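Local coordinates for protein mitochondrial edited mRNA stability factor 1 (Trypanosoma brucei, PDB 6NL1) that is thought to stabilise edited mitochondrial mRNAs and, as a Nudix-type protein, probably processes their 5' ends, at residues A[110-115]-A[166-171]. Residues are numbered along the deposited sequence; the frame is centred on the assembly and turned at random.
Sequences LARKVS and TADDVD
Arg112 sets its CG between the backbone N and the carbonyl carbon (chi1 77°) and bends at chi3, while Asp168 swings its CG beside its own backbone N, anti to the carbonyl carbon; the two side chains meet at about a right angle. A single carboxylate oxygen does the touching. Arg112 NH1 lies 2.7 Å from Asp168 OD1 in a salt bridge whose hydrogen bond is fairly straight (159°), with the oxygen almost in the guanidinium plane and approached nearly along its C-O axis. Arg112 NH2 reaches the same Asp168 OD1 at 3.2 Å, a weak and more bent bond, so the bridge forks from one oxygen instead of pairing both; the guanidinium and carboxylate planes stand 34° apart. The CB of Ala167 comes obliquely to within 3.9 Å of Arg112 NH2. Asp168 sits in the 3-10 turn 167-169, where Asp169 OD1 accepts from Thr166 OG1 at 2.8 Å, tying down its start. Arg112 NH2 also donates to Tyr285 O, and Tyr278 touches both charged side chains. The Arg112 side chain lies about 4 Å from that of Val288, which binds GDP in another structure of this protein; this chain is the apo form. The bridge thus ties segment 110-115, following strand 100-107, to the loop entering its antiparallel neighbour 171-178, and the carboxylate probably offsets some of the buried arginine's charge.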
loop_
_atom_site.group_PDB
_atom_site.type_symbol
_atom_site.label_atom_id
_atom_site.label_comp_id
_atom_site.label_asym_id
_atom_site.label_seq_id
_atom_site.Cartn_x
_atom_site.Cartn_y
_atom_site.Cartn_z
ATOM N N LEU A 110 -0.366 -13.635 -8.956
ATOM C CA LEU A 110 -0.672 -12.775 -10.098
ATOM C C LEU A 110 -1.837 -11.820 -9.815
ATOM O O LEU A 110 -1.783 -10.645 -10.163
ATOM C CB LEU A 110 -0.952 -13.628 -11.346
ATOM C CG LEU A 110 0.195 -14.574 -11.748
ATOM C CD1 LEU A 110 -0.103 -15.318 -13.039
ATOM C CD2 LEU A 110 1.511 -13.809 -11.870
ATOM N N ALA A 111 -2.882 -12.323 -9.168
ATOM C CA ALA A 111 -4.089 -11.530 -8.945
ATOM C C ALA A 111 -3.805 -10.266 -8.144
ATOM O O ALA A 111 -4.416 -9.223 -8.380
ATOM C CB ALA A 111 -5.169 -12.358 -8.262
ATOM N N ARG A 112 -2.867 -10.342 -7.203
ATOM C CA ARG A 112 -2.574 -9.165 -6.403
ATOM C C ARG A 112 -2.016 -8.022 -7.257
ATOM O O ARG A 112 -2.059 -6.868 -6.849
ATOM C CB ARG A 112 -1.621 -9.497 -5.265
ATOM C CG ARG A 112 -0.180 -9.645 -5.699
ATOM C CD ARG A 112 0.698 -9.777 -4.476
ATOM N NE ARG A 112 0.262 -10.905 -3.673
ATOM C CZ ARG A 112 0.936 -12.043 -3.566
ATOM N NH1 ARG A 112 2.098 -12.182 -4.197
ATOM N NH2 ARG A 112 0.450 -13.032 -2.818
ATOM N N LYS A 113 -1.512 -8.341 -8.446
ATOM C CA LYS A 113 -0.904 -7.331 -9.318
ATOM C C LYS A 113 -1.923 -6.484 -10.065
ATOM O O LYS A 113 -1.583 -5.436 -10.611
ATOM C CB LYS A 113 0.065 -7.988 -10.306
ATOM C CG LYS A 113 1.250 -8.684 -9.601
ATOM C CD LYS A 113 2.194 -9.338 -10.606
ATOM C CE LYS A 113 3.424 -9.927 -9.923
ATOM N NZ LYS A 113 4.336 -10.527 -10.943
ATOM N N VAL A 114 -3.170 -6.944 -10.096
ATOM C CA VAL A 114 -4.221 -6.228 -10.797
ATOM C C VAL A 114 -5.245 -5.705 -9.805
ATOM O O VAL A 114 -6.280 -5.167 -10.191
ATOM C CB VAL A 114 -4.945 -7.124 -11.825
ATOM C CG1 VAL A 114 -3.953 -7.653 -12.847
ATOM C CG2 VAL A 114 -5.673 -8.265 -11.128
ATOM N N SER A 115 -4.964 -5.855 -8.519
ATOM C CA SER A 115 -5.954 -5.479 -7.518
ATOM C C SER A 115 -5.368 -4.529 -6.496
ATOM O O SER A 115 -5.566 -3.320 -6.589
ATOM C CB SER A 115 -6.522 -6.726 -6.839
ATOM O OG SER A 115 -5.468 -7.580 -6.420
ATOM N N THR A 166 1.963 -21.095 0.866
ATOM C CA THR A 166 2.234 -19.658 0.928
ATOM C C THR A 166 1.091 -18.862 0.298
ATOM O O THR A 166 0.296 -19.403 -0.473
ATOM C CB THR A 166 3.529 -19.274 0.160
ATOM O OG1 THR A 166 3.289 -19.363 -1.247
ATOM C CG2 THR A 166 4.708 -20.183 0.527
ATOM N N ALA A 167 1.025 -17.570 0.612
ATOM C CA ALA A 167 0.053 -16.669 -0.008
ATOM C C ALA A 167 0.076 -16.767 -1.535
ATOM O O ALA A 167 -0.971 -16.727 -2.191
ATOM C CB ALA A 167 0.316 -15.240 0.416
ATOM N N ASP A 168 1.271 -16.874 -2.105
ATOM C CA ASP A 168 1.405 -16.973 -3.559
ATOM C C ASP A 168 0.584 -18.107 -4.161
ATOM O O ASP A 168 0.112 -17.997 -5.294
ATOM C CB ASP A 168 2.877 -17.102 -3.975
ATOM C CG ASP A 168 3.599 -15.760 -3.979
ATOM O OD1 ASP A 168 2.920 -14.723 -3.840
ATOM O OD2 ASP A 168 4.838 -15.745 -4.128
ATOM N N ASP A 169 0.401 -19.184 -3.398
ATOM C CA ASP A 169 -0.266 -20.380 -3.920
ATOM C C ASP A 169 -1.791 -20.301 -3.874
ATOM O O ASP A 169 -2.484 -21.124 -4.482
ATOM C CB ASP A 169 0.200 -21.632 -3.164
ATOM C CG ASP A 169 1.708 -21.813 -3.214
ATOM O OD1 ASP A 169 2.346 -21.807 -2.138
ATOM O OD2 ASP A 169 2.250 -21.953 -4.332
ATOM N N VAL A 170 -2.320 -19.334 -3.135
ATOM C CA VAL A 170 -3.772 -19.229 -2.986
ATOM C C VAL A 170 -4.488 -19.102 -4.336
ATOM O O VAL A 170 -4.157 -18.240 -5.153
ATOM C CB VAL A 170 -4.151 -18.077 -2.032
ATOM C CG1 VAL A 170 -5.665 -17.900 -1.979
ATOM C CG2 VAL A 170 -3.571 -18.368 -0.622
ATOM N N ASP A 171 -5.441 -19.995 -4.583
ATOM C CA ASP A 171 -6.276 -19.905 -5.780
ATOM C C ASP A 171 -7.216 -18.703 -5.707
ATOM O O ASP A 171 -7.941 -18.524 -4.726
ATOM C CB ASP A 171 -7.097 -21.176 -5.965
ATOM C CG ASP A 171 -6.233 -22.389 -6.216
ATOM O OD1 ASP A 171 -5.736 -22.526 -7.352
ATOM O OD2 ASP A 171 -6.046 -23.197 -5.281
#